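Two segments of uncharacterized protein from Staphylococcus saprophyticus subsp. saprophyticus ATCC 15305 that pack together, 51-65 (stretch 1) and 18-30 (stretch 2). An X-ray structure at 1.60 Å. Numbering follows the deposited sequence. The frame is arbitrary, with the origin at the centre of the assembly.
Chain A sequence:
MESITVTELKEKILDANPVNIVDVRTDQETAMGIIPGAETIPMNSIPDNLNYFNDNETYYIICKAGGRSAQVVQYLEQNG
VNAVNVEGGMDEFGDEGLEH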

ATOM      1  N   ASN A  51       0.997   6.944  13.982  1.00 14.29           N
ATOM      2  CA  ASN A  51      -0.175   6.731  14.830  1.00 15.74           C
ATOM      3  C   ASN A  51      -1.373   6.190  14.044  1.00 15.01           C
ATOM      4  O   ASN A  51      -2.348   5.715  14.629  1.00 16.53           O
ATOM      5  CB  ASN A  51      -0.540   8.041  15.543  1.00 17.28           C
ATOM      6  CG  ASN A  51      -1.667   7.872  16.544  1.00 20.32           C
ATOM      7  OD1 ASN A  51      -2.825   8.164  16.250  1.00 23.08           O
ATOM      8  ND2 ASN A  51      -1.330   7.394  17.737  1.00 23.16           N
ATOM      9  N   TYR A  52      -1.300   6.258  12.718  1.00 13.85           N
ATOM     10  CA  TYR A  52      -2.378   5.746  11.873  1.00 12.58           C
ATOM     11  C   TYR A  52      -2.429   4.220  11.918  1.00 11.68           C
ATOM     12  O   TYR A  52      -3.504   3.620  11.859  1.00 13.32           O
ATOM     13  CB  TYR A  52      -2.172   6.172  10.412  1.00 12.79           C
ATOM     14  CG  TYR A  52      -3.091   5.458   9.443  1.00 12.41           C
ATOM     15  CD1 TYR A  52      -4.415   5.866   9.279  1.00 13.53           C
ATOM     16  CD2 TYR A  52      -2.652   4.343   8.724  1.00 13.09           C
ATOM     17  CE1 TYR A  52      -5.281   5.181   8.429  1.00 14.88           C
ATOM     18  CE2 TYR A  52      -3.512   3.653   7.873  1.00 14.56           C
ATOM     19  CZ  TYR A  52      -4.822   4.077   7.731  1.00 15.18           C
ATOM     20  OH  TYR A  52      -5.678   3.393   6.897  1.00 18.76           O
ATOM     21  N   PHE A  53      -1.253   3.608  12.020  1.00 11.89           N
ATOM     22  CA  PHE A  53      -1.106   2.154  12.008  1.00 12.03           C
ATOM     23  C   PHE A  53      -1.413   1.425  13.315  1.00 12.25           C
ATOM     24  O   PHE A  53      -0.794   1.687  14.348  1.00 14.80           O
ATOM     25  CB  PHE A  53       0.314   1.807  11.544  1.00 11.07           C
ATOM     26  CG  PHE A  53       0.656   2.354  10.183  1.00 11.20           C
ATOM     27  CD1 PHE A  53       0.352   1.637   9.028  1.00 10.51           C
ATOM     28  CD2 PHE A  53       1.254   3.606  10.055  1.00 11.08           C
ATOM     29  CE1 PHE A  53       0.631   2.162   7.764  1.00  9.51           C
ATOM     30  CE2 PHE A  53       1.534   4.143   8.801  1.00 11.53           C
ATOM     31  CZ  PHE A  53       1.226   3.417   7.650  1.00 11.04           C
ATOM     32  N   ASN A  54      -2.372   0.507  13.246  1.00 11.55           N
ATOM     33  CA  ASN A  54      -2.783  -0.305  14.388  1.00 12.68           C
ATOM     34  C   ASN A  54      -1.782  -1.455  14.501  1.00 13.72           C
ATOM     35  O   ASN A  54      -1.624  -2.240  13.568  1.00 13.64           O
ATOM     36  CB  ASN A  54      -4.195  -0.850  14.144  1.00 13.35           C
ATOM     37  CG  ASN A  54      -4.780  -1.547  15.361  1.00 13.59           C
ATOM     38  OD1 ASN A  54      -4.218  -2.513  15.871  1.00 13.71           O
ATOM     39  ND2 ASN A  54      -5.923  -1.058  15.827  1.00 14.03           N
ATOM     40  N   ASP A  55      -1.110  -1.551  15.643  1.00 13.78           N
ATOM     41  CA  ASP A  55      -0.105  -2.591  15.847  1.00 16.23           C
ATOM     42  C   ASP A  55      -0.630  -4.021  15.775  1.00 14.92           C
ATOM     43  O   ASP A  55       0.148  -4.963  15.628  1.00 17.02           O
ATOM     44  CB  ASP A  55       0.603  -2.383  17.189  1.00 20.14           C
ATOM     45  CG  ASP A  55       1.333  -1.057  17.262  1.00 24.89           C
ATOM     46  OD1 ASP A  55       2.128  -0.764  16.343  1.00 29.41           O
ATOM     47  OD2 ASP A  55       1.116  -0.308  18.238  1.00 28.89           O
ATOM     48  N   ASN A  56      -1.945  -4.187  15.867  1.00 14.42           N
ATOM     49  CA  ASN A  56      -2.546  -5.515  15.834  1.00 15.18           C
ATOM     50  C   ASN A  56      -2.946  -5.930  14.420  1.00 14.92           C
ATOM     51  O   ASN A  56      -3.411  -7.048  14.199  1.00 15.07           O
ATOM     52  CB  ASN A  56      -3.772  -5.537  16.753  1.00 15.03           C
ATOM     53  CG  ASN A  56      -4.048  -6.911  17.334  1.00 16.73           C
ATOM     54  OD1 ASN A  56      -3.159  -7.548  17.908  1.00 17.97           O
ATOM     55  ND2 ASN A  56      -5.286  -7.370  17.205  1.00 18.61           N
ATOM     56  N   GLU A  57      -2.746  -5.031  13.461  1.00 13.91           N
ATOM     57  CA  GLU A  57      -3.118  -5.299  12.076  1.00 14.40           C
ATOM     58  C   GLU A  57      -1.935  -5.293  11.115  1.00 13.64           C
ATOM     59  O   GLU A  57      -0.813  -4.957  11.492  1.00 13.66           O
ATOM     60  CB  GLU A  57      -4.151  -4.270  11.621  1.00 17.00           C
ATOM     61  CG  GLU A  57      -5.401  -4.244  12.490  1.00 21.46           C
ATOM     62  CD  GLU A  57      -6.310  -3.074  12.176  1.00 24.35           C
ATOM     63  OE1 GLU A  57      -6.726  -2.937  11.009  1.00 27.90           O
ATOM     64  OE2 GLU A  57      -6.611  -2.289  13.101  1.00 27.17           O
ATOM     65  N   THR A  58      -2.207  -5.667   9.869  1.00 12.68           N
ATOM     66  CA  THR A  58      -1.183  -5.708   8.829  1.00 11.91           C
ATOM     67  C   THR A  58      -1.569  -4.767   7.697  1.00 10.51           C
ATOM     68  O   THR A  58      -2.742  -4.642   7.353  1.00 10.81           O
ATOM     69  CB  THR A  58      -1.016  -7.131   8.276  1.00 12.50           C
ATOM     70  OG1 THR A  58      -0.673  -8.013   9.351  1.00 16.43           O
ATOM     71  CG2 THR A  58       0.087  -7.174   7.222  1.00 13.58           C
ATOM     72  N   TYR A  59      -0.572  -4.106   7.118  1.00 10.13           N
ATOM     73  CA  TYR A  59      -0.816  -3.155   6.042  1.00  9.96           C
ATOM     74  C   TYR A  59      -0.036  -3.472   4.772  1.00  8.89           C
ATOM     75  O   TYR A  59       1.163  -3.751   4.819  1.00 10.56           O
ATOM     76  CB  TYR A  59      -0.469  -1.743   6.519  1.00  9.90           C
ATOM     77  CG  TYR A  59      -1.297  -1.296   7.698  1.00  9.82           C
ATOM     78  CD1 TYR A  59      -1.005  -1.728   8.996  1.00  9.57           C
ATOM     79  CD2 TYR A  59      -2.414  -0.485   7.510  1.00 10.20           C
ATOM     80  CE1 TYR A  59      -1.815  -1.361  10.073  1.00 10.31           C
ATOM     81  CE2 TYR A  59      -3.224  -0.119   8.567  1.00 10.81           C
ATOM     82  CZ  TYR A  59      -2.924  -0.557   9.846  1.00 12.17           C
ATOM     83  OH  TYR A  59      -3.752  -0.194  10.882  1.00 11.88           O
ATOM     84  N   TYR A  60      -0.736  -3.421   3.641  1.00  7.94           N
ATOM     85  CA  TYR A  60      -0.131  -3.678   2.343  1.00  7.51           C
ATOM     86  C   TYR A  60       0.207  -2.319   1.748  1.00  7.91           C
ATOM     87  O   TYR A  60      -0.664  -1.471   1.589  1.00  9.38           O
ATOM     88  CB  TYR A  60      -1.103  -4.463   1.457  1.00  8.92           C
ATOM     89  CG  TYR A  60      -1.361  -5.862   1.980  1.00  9.50           C
ATOM     90  CD1 TYR A  60      -2.288  -6.094   2.997  1.00 12.61           C
ATOM     91  CD2 TYR A  60      -0.639  -6.949   1.490  1.00 10.73           C
ATOM     92  CE1 TYR A  60      -2.483  -7.386   3.519  1.00 11.21           C
ATOM     93  CE2 TYR A  60      -0.826  -8.233   2.002  1.00 11.75           C
ATOM     94  CZ  TYR A  60      -1.744  -8.444   3.010  1.00 12.19           C
ATOM     95  OH  TYR A  60      -1.919  -9.717   3.506  1.00 13.45           O
ATOM     96  N   ILE A  61       1.480  -2.123   1.424  1.00  7.05           N
ATOM     97  CA  ILE A  61       1.963  -0.844   0.918  1.00  7.70           C
ATOM     98  C   ILE A  61       2.198  -0.846  -0.583  1.00  8.70           C
ATOM     99  O   ILE A  61       2.867  -1.730  -1.109  1.00  7.54           O
ATOM    100  CB  ILE A  61       3.280  -0.472   1.627  1.00  6.73           C
ATOM    101  CG1 ILE A  61       3.141  -0.704   3.144  1.00  7.83           C
ATOM    102  CG2 ILE A  61       3.673   0.956   1.294  1.00  8.38           C
ATOM    103  CD1 ILE A  61       2.001   0.055   3.822  1.00  8.84           C
ATOM    104  N   ILE A  62       1.663   0.161  -1.269  1.00  9.39           N
ATOM    105  CA  ILE A  62       1.825   0.246  -2.718  1.00  9.75           C
ATOM    106  C   ILE A  62       2.231   1.650  -3.176  1.00 10.17           C
ATOM    107  O   ILE A  62       1.807   2.651  -2.602  1.00  9.63           O
ATOM    108  CB  ILE A  62       0.517  -0.199  -3.438  1.00  9.02           C
ATOM    109  CG1 ILE A  62       0.785  -0.411  -4.923  1.00  9.82           C
ATOM    110  CG2 ILE A  62      -0.588   0.832  -3.223  1.00 10.30           C
ATOM    111  CD1 ILE A  62      -0.387  -1.042  -5.653  1.00 11.71           C
ATOM    112  N   CYS A  63       3.078   1.707  -4.200  1.00  8.74           N
ATOM    113  CA  CYS A  63       3.541   2.970  -4.756  0.50  9.29           C
ATOM    114  C   CYS A  63       3.462   2.843  -6.272  1.00 10.48           C
ATOM    115  O   CYS A  63       2.781   1.960  -6.783  1.00 10.04           O
ATOM    116  CB  CYS A  63       4.981   3.258  -4.319  0.50  8.78           C
ATOM    117  SG  CYS A  63       6.210   2.078  -4.912  0.50 18.91           S
ATOM    118  N   LYS A  64       4.144   3.722  -6.995  1.00 11.17           N
ATOM    119  CA  LYS A  64       4.117   3.660  -8.451  1.00 13.25           C
ATOM    120  C   LYS A  64       4.819   2.427  -9.026  1.00 13.33           C
ATOM    121  O   LYS A  64       4.237   1.705  -9.838  1.00 12.84           O
ATOM    122  CB  LYS A  64       4.754   4.920  -9.051  1.00 15.23           C
ATOM    123  CG  LYS A  64       4.967   4.848 -10.563  1.00 19.13           C
ATOM    124  CD  LYS A  64       5.887   5.965 -11.038  1.00 24.12           C
ATOM    125  CE  LYS A  64       6.328   5.753 -12.482  1.00 26.90           C
ATOM    126  NZ  LYS A  64       7.396   6.717 -12.876  1.00 29.65           N
ATOM    127  N   ALA A  65       6.053   2.176  -8.591  1.00 15.87           N
ATOM    128  CA  ALA A  65       6.837   1.065  -9.133  1.00 18.36           C
ATOM    129  C   ALA A  65       7.236  -0.108  -8.236  1.00 19.97           C
ATOM    130  O   ALA A  65       7.774  -1.096  -8.737  1.00 23.43           O
ATOM    131  CB  ALA A  65       8.089   1.626  -9.810  1.00 17.37           C
TER
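Stretch 2, residues 18-30: PVNIVDVRTDQET

Stretch 2 lies beside stretch 1 as a parallel β-strand. Residues 20-23 are extended (V22 phi/psi -123/117) and run alongside 58-62; the strand axes approach to 4.6 Å, with 33° between their N-to-C directions and a signed crossing angle of -33°. The register pairs Y60 with I21 (CA-CA 4.7 Å), I61 with V22 and I62 with D23 (both CA-CA 5.0 Å). Four near-linear hydrogen bonds (166-175°) fix it: Y60 N to N20 O, 2.8 Å; V22 N to Y60 O, 2.9 Å; I62 N to V22 O, 3.0 Å; and V24 N to I62 O, 3.0 Å. Y60 and I62 thus donate and accept, the alternation expected of parallel strands. Before the first bond, a water bridges N20 N and T58 O, 2.9 Å from each. Beyond V24 the chain turns into a helix at 27-30.

Side chains alternate between the faces. I61 and V22 share one, with I61 CD1 3.7 Å from V22 CB; V22 CG2 meets F53 CE1 at 3.9 Å, Y59 CD2 at 4.0 Å and Y52 CE2 at 4.2 Å, one methyl touching three rings. Y60, I21, I62 and D23 occupy the other: I62 CG2 lies 4.1 Å from I21 CG2, and Y60 CE1 reaches back to V19 CB at 3.8 Å. Past the strands, C63 CB packs on V24 CG2 at 3.8 Å.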

ATOM      1  N   PRO A  18     -11.885  -7.184   3.804  1.00 28.59           N
ATOM      2  CA  PRO A  18     -10.983  -6.361   2.995  1.00 27.10           C
ATOM      3  C   PRO A  18      -9.667  -6.119   3.729  1.00 25.67           C
ATOM      4  O   PRO A  18      -9.649  -5.983   4.951  1.00 25.51           O
ATOM      5  CB  PRO A  18     -11.781  -5.076   2.794  1.00 27.64           C
ATOM      6  CG  PRO A  18     -12.552  -4.970   4.074  1.00 28.71           C
ATOM      7  CD  PRO A  18     -13.032  -6.391   4.282  1.00 28.72           C
ATOM      8  N   VAL A  19      -8.569  -6.077   2.984  1.00 23.44           N
ATOM      9  CA  VAL A  19      -7.263  -5.845   3.588  1.00 21.26           C
ATOM     10  C   VAL A  19      -6.952  -4.357   3.663  1.00 19.66           C
ATOM     11  O   VAL A  19      -7.541  -3.548   2.940  1.00 20.01           O
ATOM     12  CB  VAL A  19      -6.137  -6.541   2.793  1.00 21.61           C
ATOM     13  CG1 VAL A  19      -6.333  -8.049   2.821  1.00 22.21           C
ATOM     14  CG2 VAL A  19      -6.114  -6.023   1.363  1.00 21.27           C
ATOM     15  N   ASN A  20      -6.026  -4.004   4.550  1.00 16.59           N
ATOM     16  CA  ASN A  20      -5.612  -2.618   4.727  1.00 15.33           C
ATOM     17  C   ASN A  20      -4.561  -2.279   3.677  1.00 14.94           C
ATOM     18  O   ASN A  20      -3.495  -2.890   3.650  1.00 14.74           O
ATOM     19  CB  ASN A  20      -4.993  -2.421   6.108  1.00 16.20           C
ATOM     20  CG  ASN A  20      -5.941  -2.773   7.237  1.00 18.74           C
ATOM     21  OD1 ASN A  20      -5.512  -3.250   8.287  1.00 21.49           O
ATOM     22  ND2 ASN A  20      -7.226  -2.519   7.039  1.00 17.74           N
ATOM     23  N   ILE A  21      -4.862  -1.309   2.820  1.00 12.52           N
ATOM     24  CA  ILE A  21      -3.931  -0.886   1.783  1.00 11.62           C
ATOM     25  C   ILE A  21      -3.561   0.577   2.004  1.00 11.22           C
ATOM     26  O   ILE A  21      -4.430   1.399   2.286  1.00 11.34           O
ATOM     27  CB  ILE A  21      -4.552  -1.006   0.374  1.00 12.10           C
ATOM     28  CG1 ILE A  21      -4.882  -2.467   0.071  1.00 13.65           C
ATOM     29  CG2 ILE A  21      -3.597  -0.434  -0.670  1.00 13.49           C
ATOM     30  CD1 ILE A  21      -5.650  -2.658  -1.220  1.00 16.59           C
ATOM     31  N   VAL A  22      -2.271   0.885   1.887  1.00  8.77           N
ATOM     32  CA  VAL A  22      -1.777   2.250   2.030  1.00 10.85           C
ATOM     33  C   VAL A  22      -1.019   2.614   0.752  1.00  9.87           C
ATOM     34  O   VAL A  22      -0.010   1.986   0.408  1.00 10.26           O
ATOM     35  CB  VAL A  22      -0.828   2.408   3.248  1.00  9.14           C
ATOM     36  CG1 VAL A  22      -0.308   3.838   3.321  1.00 11.21           C
ATOM     37  CG2 VAL A  22      -1.562   2.048   4.535  1.00 12.22           C
ATOM     38  N   ASP A  23      -1.543   3.617   0.053  1.00  9.64           N
ATOM     39  CA  ASP A  23      -0.998   4.138  -1.202  1.00 10.23           C
ATOM     40  C   ASP A  23      -0.065   5.290  -0.820  1.00 10.36           C
ATOM     41  O   ASP A  23      -0.527   6.316  -0.326  1.00 10.60           O
ATOM     42  CB  ASP A  23      -2.163   4.662  -2.052  1.00 11.35           C
ATOM     43  CG  ASP A  23      -1.746   5.095  -3.445  1.00 11.91           C
ATOM     44  OD1 ASP A  23      -0.599   5.551  -3.637  1.00 10.55           O
ATOM     45  OD2 ASP A  23      -2.594   4.999  -4.359  1.00 13.85           O
ATOM     46  N   VAL A  24       1.236   5.130  -1.056  1.00  8.66           N
ATOM     47  CA  VAL A  24       2.199   6.160  -0.678  1.00  9.97           C
ATOM     48  C   VAL A  24       2.695   7.081  -1.798  1.00 10.65           C
ATOM     49  O   VAL A  24       3.715   7.762  -1.652  1.00 11.39           O
ATOM     50  CB  VAL A  24       3.410   5.512   0.052  1.00  8.64           C
ATOM     51  CG1 VAL A  24       2.917   4.765   1.292  1.00  8.89           C
ATOM     52  CG2 VAL A  24       4.139   4.542  -0.877  1.00 10.15           C
ATOM     53  N   ARG A  25       1.971   7.109  -2.912  1.00 11.00           N
ATOM     54  CA  ARG A  25       2.342   7.973  -4.031  1.00 12.10           C
ATOM     55  C   ARG A  25       1.988   9.417  -3.677  1.00 13.63           C
ATOM     56  O   ARG A  25       1.408   9.676  -2.624  1.00 13.67           O
ATOM     57  CB  ARG A  25       1.585   7.560  -5.294  1.00 11.59           C
ATOM     58  CG  ARG A  25       1.922   6.163  -5.814  1.00 11.59           C
ATOM     59  CD  ARG A  25       1.046   5.810  -7.009  1.00 12.28           C
ATOM     60  NE  ARG A  25      -0.361   5.765  -6.626  1.00 11.45           N
ATOM     61  CZ  ARG A  25      -1.383   5.798  -7.475  1.00 10.45           C
ATOM     62  NH1 ARG A  25      -1.167   5.879  -8.783  1.00 13.85           N
ATOM     63  NH2 ARG A  25      -2.625   5.757  -7.008  1.00 10.14           N
ATOM     64  N   THR A  26       2.333  10.356  -4.554  1.00 16.89           N
ATOM     65  CA  THR A  26       2.017  11.756  -4.291  1.00 17.66           C
ATOM     66  C   THR A  26       0.599  12.086  -4.754  1.00 19.68           C
ATOM     67  O   THR A  26      -0.007  11.333  -5.517  1.00 17.91           O
ATOM     68  CB  THR A  26       3.023  12.711  -4.978  1.00 19.62           C
ATOM     69  OG1 THR A  26       3.025  12.484  -6.392  1.00 21.67           O
ATOM     70  CG2 THR A  26       4.424  12.490  -4.426  1.00 20.43           C
ATOM     71  N   ASP A  27       0.082  13.216  -4.279  1.00 20.25           N
ATOM     72  CA  ASP A  27      -1.269  13.678  -4.589  1.00 22.41           C
ATOM     73  C   ASP A  27      -1.713  13.616  -6.054  1.00 22.03           C
ATOM     74  O   ASP A  27      -2.745  13.018  -6.361  1.00 21.65           O
ATOM     75  CB  ASP A  27      -1.444  15.109  -4.067  1.00 25.93           C
ATOM     76  CG  ASP A  27      -2.843  15.652  -4.295  1.00 28.57           C
ATOM     77  OD1 ASP A  27      -3.269  15.747  -5.467  1.00 32.23           O
ATOM     78  OD2 ASP A  27      -3.518  15.988  -3.301  1.00 31.74           O
ATOM     79  N   GLN A  28      -0.958  14.236  -6.956  1.00 20.75           N
ATOM     80  CA  GLN A  28      -1.344  14.236  -8.364  1.00 20.41           C
ATOM     81  C   GLN A  28      -1.416  12.825  -8.938  1.00 18.92           C
ATOM     82  O   GLN A  28      -2.198  12.559  -9.850  1.00 19.34           O
ATOM     83  CB  GLN A  28      -0.379  15.089  -9.194  1.00 21.04           C
ATOM     84  CG  GLN A  28      -0.737  15.170 -10.679  1.00 22.41           C
ATOM     85  CD  GLN A  28      -2.034  15.919 -10.954  1.00 22.68           C
ATOM     86  OE1 GLN A  28      -2.525  15.934 -12.088  1.00 23.28           O
ATOM     87  NE2 GLN A  28      -2.592  16.549  -9.925  1.00 22.13           N
ATOM     88  N   GLU A  29      -0.599  11.922  -8.404  1.00 17.90           N
ATOM     89  CA  GLU A  29      -0.599  10.542  -8.869  1.00 17.16           C
ATOM     90  C   GLU A  29      -1.860   9.818  -8.406  1.00 15.48           C
ATOM     91  O   GLU A  29      -2.508   9.120  -9.188  1.00 15.50           O
ATOM     92  CB  GLU A  29       0.644   9.813  -8.357  1.00 18.13           C
ATOM     93  CG  GLU A  29       1.943  10.329  -8.958  1.00 22.23           C
ATOM     94  CD  GLU A  29       3.168   9.651  -8.376  1.00 23.69           C
ATOM     95  OE1 GLU A  29       3.523   9.951  -7.215  1.00 25.90           O
ATOM     96  OE2 GLU A  29       3.775   8.813  -9.076  1.00 26.40           O
ATOM     97  N   THR A  30      -2.216   9.984  -7.134  1.00 14.39           N
ATOM     98  CA  THR A  30      -3.410   9.331  -6.616  1.00 13.00           C
ATOM     99  C   THR A  30      -4.648   9.958  -7.248  1.00 12.80           C
ATOM    100  O   THR A  30      -5.711   9.336  -7.301  1.00 12.85           O
ATOM    101  CB  THR A  30      -3.509   9.428  -5.070  1.00 13.53           C
ATOM    102  OG1 THR A  30      -3.532  10.803  -4.664  1.00 14.80           O
ATOM    103  CG2 THR A  30      -2.324   8.723  -4.417  1.00 12.63           C
TER
HETATM  104  O   HOH W   1      -4.706  -6.169   5.910  1.00 18.64           O
HETATM  105  O   HOH W   2      -5.207   1.182   5.238  1.00 17.99           O